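Local coordinates for uncharacterized protein (Bacteroides thetaiotaomicron, PDB 4QNI) that is of unknown function but is probably an auxiliary nutrient-binding protein of two domains, at residues K279-H284 against N321-D326; R285-N290 against L314-D319. All blocks are in the same frame, centred on the assembly; numbering follows the deposited sequence.

Overall arrangement
Both contacts join strand 282-298 to strand 306-321 or the loop after it, in the large antiparallel sheet of the C-terminal part of the protein. Their centres lie about 17 Å apart, on the same side of the chain's centre. Along the chain the order is 279-284, 285-290, 314-319, 321-326, so contact 2 is nested inside the loop closed by contact 1. Contact 2 is a regular part of the ladder between the two strands. Contact 1 lies where strand 282-298 begins and strand 306-321 ends, next to a second subunit. The two touch where H284 ND1 meets D319 OD1, a probable hydrogen bond.

Contact 1: K279-H284 against N321-D326; sequences KPYLEH and NTQIPD
Y281 has CG between its backbone N and carbonyl carbon (chi1 56°). In Q323, chi1 (-71°) sets CG beside the backbone N, and the chain runs on extended. The amide of Q323 stacks on the Y281 ring, the two planes 7° apart. Its CD sits over the ring centre, 3.7 Å above the plane, and its CG makes a CH-pi contact with the same face. K279 CB lies on the opposite face, toward the rim. N321 OD1 comes obliquely to the ring, 3.4 Å from Y281 CD1. T322 OG1 gives its hydrogen bond to Y281 O in the carbonyl plane, on a lone pair, at 2.7 Å. T322 N also bonds to Y281 O, at 3.1 Å, tilted from that plane. N321 OD1 accepts from Q323 N at 2.9 Å, closing an Asx turn. An alanine at Y281 would probably leave the Q323 amide without its stacking surface and free to turn. Y227 of the second subunit packs edge-to-face on Y281, at a subunit interface. L282 and N321 form an antiparallel non-hydrogen-bonded pair. One type I turn, K279-L282, leads into this pair, and another, N321-I324, leaves from it. This is the open end of a beta hairpin, away from its connecting loop.

Contact 2: R285-N290 against L314-D319; sequences RYVIIN and LTLSRD. With EDO (1,2-ethanediol), chain F; EDO (1,2-ethanediol), chain J.
R285-N290 and L314-D319 form an antiparallel strand pair inside the large sheet of the C-terminal part. Backbone bonds join R285 with R318, V287 with L316 and I289 with L314, two to each pair. V287 N to L316 O is 2.8 Å; L316 N to V287 O is 3.0 Å. Y286 with S317 and I288 with T315 are the non-hydrogen-bonded pairs. This is the ladder of a beta hairpin, its strand directions 169° apart. V287, I289, L314 and L316 are buried on one face, and Y175 of strand 173-176 packs on all four. R285 and R318 pair farther along this face. I289 and L314 lie side by side, CD1 to CD1 at 3.9 Å. The other face carries Y286, whose CE1 lies 3.6 Å from S317 CB, and I288, whose CG1 meets T315 CG2 at 4.1 Å. The bent chain of R285 carries its guanidinium off the strand pair to salt bridges with E283 and E327. An ethanediol, probably from the crystallisation liquor, accepts from R285 NH2 through O2 at 3.0 Å. A second donates from O2 to S317 O at 3.1 Å. R318 NH2 bonds to the backbone oxygens of N169 and S172.

Contact 1: K279-H284 against N321-D326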
ATOM      1  N   LYS A 279      11.311  16.606  21.560  1.00 69.64           N
ATOM      2  CA  LYS A 279      12.367  17.405  20.930  1.00 67.25           C
ATOM      3  C   LYS A 279      12.406  18.797  21.597  1.00 67.94           C
ATOM      4  O   LYS A 279      11.686  19.691  21.157  1.00 65.60           O
ATOM      5  CB  LYS A 279      12.174  17.507  19.392  1.00 66.18           C
ATOM      6  CG  LYS A 279      11.742  16.224  18.678  1.00 76.95           C
ATOM      7  CD  LYS A 279      11.745  16.382  17.144  1.00 84.79           C
ATOM      8  CE  LYS A 279      10.387  16.274  16.475  1.00 90.78           C
ATOM      9  NZ  LYS A 279      10.445  16.643  15.023  1.00 92.12           N
ATOM     10  N   PRO A 280      13.233  19.026  22.650  1.00 64.26           N
ATOM     11  CA  PRO A 280      13.233  20.348  23.311  1.00 63.55           C
ATOM     12  C   PRO A 280      13.719  21.501  22.421  1.00 65.63           C
ATOM     13  O   PRO A 280      13.559  22.648  22.809  1.00 64.33           O
ATOM     14  CB  PRO A 280      14.132  20.150  24.538  1.00 67.56           C
ATOM     15  CG  PRO A 280      14.966  18.998  24.210  1.00 73.11           C
ATOM     16  CD  PRO A 280      14.165  18.101  23.318  1.00 67.66           C
ATOM     17  N   TYR A 281      14.260  21.214  21.226  1.00 62.44           N
ATOM     18  CA  TYR A 281      14.643  22.271  20.273  1.00 61.23           C
ATOM     19  C   TYR A 281      13.440  22.713  19.434  1.00 62.75           C
ATOM     20  O   TYR A 281      13.545  23.667  18.671  1.00 62.11           O
ATOM     21  CB  TYR A 281      15.777  21.820  19.342  1.00 62.59           C
ATOM     22  CG  TYR A 281      15.475  20.560  18.572  1.00 64.14           C
ATOM     23  CD1 TYR A 281      14.648  20.587  17.452  1.00 63.73           C
ATOM     24  CD2 TYR A 281      16.041  19.344  18.938  1.00 67.41           C
ATOM     25  CE1 TYR A 281      14.369  19.430  16.734  1.00 64.48           C
ATOM     26  CE2 TYR A 281      15.797  18.186  18.204  1.00 68.50           C
ATOM     27  CZ  TYR A 281      14.963  18.235  17.099  1.00 74.60           C
ATOM     28  OH  TYR A 281      14.733  17.112  16.344  1.00 78.64           O
ATOM     29  N   LEU A 282      12.337  21.974  19.518  1.00 58.37           N
ATOM     30  CA  LEU A 282      11.132  22.235  18.755  1.00 56.14           C
ATOM     31  C   LEU A 282      10.180  23.100  19.579  1.00 61.56           C
ATOM     32  O   LEU A 282       9.886  22.805  20.734  1.00 61.33           O
ATOM     33  CB  LEU A 282      10.495  20.907  18.330  1.00 55.85           C
ATOM     34  CG  LEU A 282       9.250  20.966  17.454  1.00 58.04           C
ATOM     35  CD1 LEU A 282       9.584  21.422  16.034  1.00 55.86           C
ATOM     36  CD2 LEU A 282       8.534  19.611  17.455  1.00 60.69           C
ATOM     37  N   GLU A 283       9.744  24.202  18.984  1.00 59.15           N
ATOM     38  CA  GLU A 283       8.864  25.157  19.630  1.00 58.99           C
ATOM     39  C   GLU A 283       7.485  25.125  18.959  1.00 58.98           C
ATOM     40  O   GLU A 283       7.387  25.208  17.737  1.00 54.83           O
ATOM     41  CB  GLU A 283       9.514  26.553  19.548  1.00 60.61           C
ATOM     42  CG  GLU A 283       8.638  27.731  19.946  1.00 74.37           C
ATOM     43  CD  GLU A 283       9.286  29.085  19.713  1.00102.87           C
ATOM     44  OE1 GLU A 283       9.905  29.281  18.642  1.00 91.49           O
ATOM     45  OE2 GLU A 283       9.179  29.952  20.609  1.00108.23           O
ATOM     46  N   HIS A 284       6.434  24.987  19.775  1.00 55.70           N
ATOM     47  CA  HIS A 284       5.047  25.044  19.330  1.00 53.51           C
ATOM     48  C   HIS A 284       4.571  26.470  19.536  1.00 53.22           C
ATOM     49  O   HIS A 284       4.550  26.939  20.679  1.00 51.97           O
ATOM     50  CB  HIS A 284       4.163  24.060  20.124  1.00 55.59           C
ATOM     51  CG  HIS A 284       4.616  22.635  20.074  1.00 60.80           C
ATOM     52  ND1 HIS A 284       4.493  21.872  18.922  1.00 62.07           N
ATOM     53  CD2 HIS A 284       5.153  21.869  21.046  1.00 64.59           C
ATOM     54  CE1 HIS A 284       4.974  20.684  19.225  1.00 62.77           C
ATOM     55  NE2 HIS A 284       5.372  20.631  20.493  1.00 64.99           N
ATOM     56  N   ASN A 321      11.299  24.584  14.344  1.00 63.90           N
ATOM     57  CA  ASN A 321      12.488  23.793  14.649  1.00 66.39           C
ATOM     58  C   ASN A 321      13.629  24.767  14.759  1.00 74.10           C
ATOM     59  O   ASN A 321      14.122  25.212  13.729  1.00 74.82           O
ATOM     60  CB  ASN A 321      12.726  22.749  13.526  1.00 65.78           C
ATOM     61  CG  ASN A 321      13.956  21.875  13.679  1.00 83.87           C
ATOM     62  OD1 ASN A 321      14.896  22.181  14.420  1.00 71.24           O
ATOM     63  ND2 ASN A 321      13.973  20.753  12.973  1.00 77.78           N
ATOM     64  N   THR A 322      14.057  25.110  15.978  1.00 73.68           N
ATOM     65  CA  THR A 322      15.145  26.081  16.176  1.00 75.13           C
ATOM     66  C   THR A 322      16.554  25.557  15.723  1.00 82.92           C
ATOM     67  O   THR A 322      17.543  26.280  15.901  1.00 84.07           O
ATOM     68  CB  THR A 322      15.181  26.576  17.611  1.00 77.95           C
ATOM     69  OG1 THR A 322      15.560  25.493  18.454  1.00 84.01           O
ATOM     70  CG2 THR A 322      13.857  27.170  18.059  1.00 69.26           C
ATOM     71  N   GLN A 323      16.637  24.358  15.074  1.00 80.78           N
ATOM     72  CA  GLN A 323      17.915  23.847  14.526  1.00 83.62           C
ATOM     73  C   GLN A 323      18.148  24.442  13.098  1.00 91.61           C
ATOM     74  O   GLN A 323      19.029  23.994  12.346  1.00 91.93           O
ATOM     75  CB  GLN A 323      18.005  22.303  14.532  1.00 85.19           C
ATOM     76  CG  GLN A 323      18.164  21.694  15.927  1.00 84.80           C
ATOM     77  CD  GLN A 323      18.300  20.188  15.909  1.00 97.55           C
ATOM     78  OE1 GLN A 323      17.733  19.478  15.052  1.00 90.37           O
ATOM     79  NE2 GLN A 323      19.037  19.670  16.887  1.00 86.42           N
ATOM     80  N   ILE A 324      17.320  25.462  12.756  1.00 89.50           N
ATOM     81  CA  ILE A 324      17.311  26.322  11.567  1.00 88.84           C
ATOM     82  C   ILE A 324      17.117  27.766  12.135  1.00 96.49           C
ATOM     83  O   ILE A 324      16.132  27.998  12.844  1.00 95.33           O
ATOM     84  CB  ILE A 324      16.240  25.882  10.516  1.00 89.35           C
ATOM     85  CG1 ILE A 324      16.436  24.416  10.056  1.00 89.00           C
ATOM     86  CG2 ILE A 324      16.228  26.821   9.302  1.00 89.80           C
ATOM     87  CD1 ILE A 324      15.488  23.402  10.667  1.00 87.99           C
ATOM     88  N   PRO A 325      18.076  28.715  11.953  1.00 97.19           N
ATOM     89  CA  PRO A 325      17.929  30.039  12.597  1.00 98.19           C
ATOM     90  C   PRO A 325      17.274  31.121  11.725  1.00103.00           C
ATOM     91  O   PRO A 325      17.170  32.270  12.171  1.00102.86           O
ATOM     92  CB  PRO A 325      19.376  30.418  12.920  1.00102.23           C
ATOM     93  CG  PRO A 325      20.210  29.696  11.863  1.00106.75           C
ATOM     94  CD  PRO A 325      19.357  28.624  11.217  1.00100.28           C
ATOM     95  N   ASP A 326      16.825  30.753  10.500  1.00 99.89           N
ATOM     96  CA  ASP A 326      16.197  31.645   9.518  1.00 98.84           C
ATOM     97  C   ASP A 326      14.764  32.060   9.911  1.00102.22           C
ATOM     98  O   ASP A 326      14.243  33.028   9.345  1.00101.51           O
ATOM     99  CB  ASP A 326      16.186  30.975   8.131  1.00 99.61           C
TER

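Contact 2: R285-N290 against L314-D319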
ATOM      1  N   ARG A 285       4.264  27.186  18.438  1.00 48.22           N
ATOM      2  CA  ARG A 285       3.752  28.559  18.518  1.00 47.23           C
ATOM      3  C   ARG A 285       2.278  28.494  18.257  1.00 50.87           C
ATOM      4  O   ARG A 285       1.828  27.767  17.364  1.00 50.60           O
ATOM      5  CB  ARG A 285       4.463  29.524  17.556  1.00 46.46           C
ATOM      6  CG  ARG A 285       5.919  29.764  17.939  1.00 68.78           C
ATOM      7  CD  ARG A 285       6.236  31.236  18.160  1.00 80.72           C
ATOM      8  NE  ARG A 285       6.770  31.862  16.951  1.00 85.05           N
ATOM      9  CZ  ARG A 285       8.062  31.940  16.644  1.00 88.51           C
ATOM     10  NH1 ARG A 285       8.977  31.441  17.461  1.00 71.25           N
ATOM     11  NH2 ARG A 285       8.447  32.533  15.520  1.00 70.92           N
ATOM     12  N   TYR A 286       1.521  29.220  19.044  1.00 47.27           N
ATOM     13  CA  TYR A 286       0.073  29.210  18.940  1.00 45.22           C
ATOM     14  C   TYR A 286      -0.500  30.569  18.683  1.00 47.44           C
ATOM     15  O   TYR A 286      -0.045  31.547  19.268  1.00 47.66           O
ATOM     16  CB  TYR A 286      -0.544  28.655  20.234  1.00 46.44           C
ATOM     17  CG  TYR A 286      -0.072  27.258  20.566  1.00 49.02           C
ATOM     18  CD1 TYR A 286      -0.553  26.152  19.866  1.00 50.89           C
ATOM     19  CD2 TYR A 286       0.860  27.036  21.574  1.00 50.46           C
ATOM     20  CE1 TYR A 286      -0.147  24.859  20.189  1.00 51.00           C
ATOM     21  CE2 TYR A 286       1.293  25.747  21.889  1.00 52.25           C
ATOM     22  CZ  TYR A 286       0.780  24.662  21.196  1.00 59.98           C
ATOM     23  OH  TYR A 286       1.178  23.382  21.485  1.00 67.96           O
ATOM     24  N   VAL A 287      -1.515  30.630  17.823  1.00 41.21           N
ATOM     25  CA  VAL A 287      -2.284  31.846  17.621  1.00 40.44           C
ATOM     26  C   VAL A 287      -3.664  31.490  18.136  1.00 44.01           C
ATOM     27  O   VAL A 287      -4.293  30.596  17.571  1.00 45.08           O
ATOM     28  CB  VAL A 287      -2.287  32.406  16.178  1.00 43.23           C
ATOM     29  CG1 VAL A 287      -3.169  33.660  16.084  1.00 43.20           C
ATOM     30  CG2 VAL A 287      -0.865  32.712  15.704  1.00 42.89           C
ATOM     31  N   ILE A 288      -4.116  32.107  19.235  1.00 37.34           N
ATOM     32  CA  ILE A 288      -5.443  31.792  19.759  1.00 36.65           C
ATOM     33  C   ILE A 288      -6.388  32.961  19.488  1.00 40.93           C
ATOM     34  O   ILE A 288      -6.107  34.068  19.925  1.00 41.44           O
ATOM     35  CB  ILE A 288      -5.348  31.450  21.267  1.00 40.51           C
ATOM     36  CG1 ILE A 288      -4.499  30.162  21.456  1.00 42.26           C
ATOM     37  CG2 ILE A 288      -6.741  31.326  21.925  1.00 37.91           C
ATOM     38  CD1 ILE A 288      -4.132  29.863  22.862  1.00 47.61           C
ATOM     39  N   ILE A 289      -7.506  32.729  18.793  1.00 36.97           N
ATOM     40  CA  ILE A 289      -8.483  33.816  18.556  1.00 34.90           C
ATOM     41  C   ILE A 289      -9.703  33.498  19.372  1.00 38.22           C
ATOM     42  O   ILE A 289     -10.319  32.465  19.162  1.00 40.27           O
ATOM     43  CB  ILE A 289      -8.832  34.075  17.050  1.00 35.64           C
ATOM     44  CG1 ILE A 289      -7.566  34.242  16.173  1.00 33.96           C
ATOM     45  CG2 ILE A 289      -9.800  35.281  16.887  1.00 33.22           C
ATOM     46  CD1 ILE A 289      -7.871  34.103  14.655  1.00 33.85           C
ATOM     47  N   ASN A 290     -10.050  34.365  20.308  1.00 35.09           N
ATOM     48  CA  ASN A 290     -11.191  34.162  21.188  1.00 34.89           C
ATOM     49  C   ASN A 290     -12.371  35.010  20.807  1.00 40.59           C
ATOM     50  O   ASN A 290     -12.213  36.063  20.195  1.00 40.30           O
ATOM     51  CB  ASN A 290     -10.807  34.466  22.637  1.00 34.23           C
ATOM     52  CG  ASN A 290      -9.822  33.504  23.233  1.00 51.08           C
ATOM     53  OD1 ASN A 290      -8.729  33.882  23.656  1.00 55.36           O
ATOM     54  ND2 ASN A 290     -10.185  32.241  23.280  1.00 49.48           N
ATOM     55  N   LEU A 314     -10.645  29.855  17.751  1.00 39.53           N
ATOM     56  CA  LEU A 314      -9.780  29.370  16.682  1.00 39.41           C
ATOM     57  C   LEU A 314      -8.387  29.210  17.257  1.00 43.10           C
ATOM     58  O   LEU A 314      -7.934  30.095  17.980  1.00 43.85           O
ATOM     59  CB  LEU A 314      -9.739  30.365  15.522  1.00 39.09           C
ATOM     60  CG  LEU A 314     -10.933  30.428  14.605  1.00 45.30           C
ATOM     61  CD1 LEU A 314     -10.869  31.699  13.762  1.00 45.80           C
ATOM     62  CD2 LEU A 314     -10.985  29.193  13.707  1.00 45.57           C
ATOM     63  N   THR A 315      -7.714  28.102  16.971  1.00 39.64           N
ATOM     64  CA  THR A 315      -6.353  27.861  17.448  1.00 39.67           C
ATOM     65  C   THR A 315      -5.515  27.350  16.303  1.00 43.89           C
ATOM     66  O   THR A 315      -5.834  26.321  15.695  1.00 45.10           O
ATOM     67  CB  THR A 315      -6.293  26.881  18.651  1.00 47.05           C
ATOM     68  OG1 THR A 315      -7.203  27.298  19.668  1.00 48.86           O
ATOM     69  CG2 THR A 315      -4.866  26.745  19.245  1.00 42.63           C
ATOM     70  N   LEU A 316      -4.442  28.075  16.020  1.00 37.96           N
ATOM     71  CA  LEU A 316      -3.444  27.728  15.044  1.00 36.62           C
ATOM     72  C   LEU A 316      -2.172  27.340  15.763  1.00 43.82           C
ATOM     73  O   LEU A 316      -1.701  28.101  16.592  1.00 43.65           O
ATOM     74  CB  LEU A 316      -3.172  28.917  14.118  1.00 34.65           C
ATOM     75  CG  LEU A 316      -2.045  28.721  13.076  1.00 36.21           C
ATOM     76  CD1 LEU A 316      -2.460  27.733  12.008  1.00 33.33           C
ATOM     77  CD2 LEU A 316      -1.581  30.088  12.494  1.00 34.78           C
ATOM     78  N   SER A 317      -1.604  26.187  15.430  1.00 43.88           N
ATOM     79  CA  SER A 317      -0.306  25.743  15.956  1.00 45.18           C
ATOM     80  C   SER A 317       0.722  25.712  14.803  1.00 46.78           C
ATOM     81  O   SER A 317       0.403  25.349  13.679  1.00 44.72           O
ATOM     82  CB  SER A 317      -0.410  24.382  16.637  1.00 49.99           C
ATOM     83  OG  SER A 317      -0.912  23.399  15.753  1.00 65.45           O
ATOM     84  N   ARG A 318       1.920  26.132  15.085  1.00 43.93           N
ATOM     85  CA  ARG A 318       2.997  26.181  14.118  1.00 44.06           C
ATOM     86  C   ARG A 318       4.237  25.656  14.801  1.00 51.03           C
ATOM     87  O   ARG A 318       4.596  26.137  15.877  1.00 52.88           O
ATOM     88  CB  ARG A 318       3.175  27.622  13.607  1.00 40.76           C
ATOM     89  CG  ARG A 318       4.091  27.724  12.433  1.00 49.02           C
ATOM     90  CD  ARG A 318       4.243  29.141  11.933  1.00 49.67           C
ATOM     91  NE  ARG A 318       3.103  29.597  11.135  1.00 49.51           N
ATOM     92  CZ  ARG A 318       3.048  30.798  10.566  1.00 56.27           C
ATOM     93  NH1 ARG A 318       4.071  31.643  10.677  1.00 34.96           N
ATOM     94  NH2 ARG A 318       1.966  31.171   9.890  1.00 34.08           N
ATOM     95  N   ASP A 319       4.877  24.660  14.209  1.00 48.97           N
ATOM     96  CA  ASP A 319       6.063  24.084  14.816  1.00 51.00           C
ATOM     97  C   ASP A 319       7.276  24.686  14.220  1.00 54.44           C
ATOM     98  O   ASP A 319       7.449  24.675  13.000  1.00 52.13           O
ATOM     99  CB  ASP A 319       6.070  22.556  14.687  1.00 55.62           C
ATOM    100  CG  ASP A 319       4.848  21.932  15.331  1.00 72.11           C
ATOM    101  OD1 ASP A 319       4.538  22.296  16.491  1.00 72.93           O
ATOM    102  OD2 ASP A 319       4.131  21.181  14.634  1.00 81.89           O
TER
HETATM  103  C1  EDO F 404       3.609  33.146  14.729  1.00 76.33           C
HETATM  104  O1  EDO F 404       2.573  32.184  14.861  1.00 73.73           O
HETATM  105  C2  EDO F 404       4.895  32.463  14.185  1.00 79.22           C
HETATM  106  O2  EDO F 404       5.954  33.413  14.064  1.00 80.84           O
HETATM  107  C1  EDO J 408      -0.579  25.172   8.304  1.00 64.15           C
HETATM  108  O1  EDO J 408      -0.191  23.920   7.726  1.00 65.30           O
HETATM  109  C2  EDO J 408      -0.686  25.115   9.871  1.00 67.78           C
HETATM  110  O2  EDO J 408       0.561  25.386  10.583  1.00 68.33           O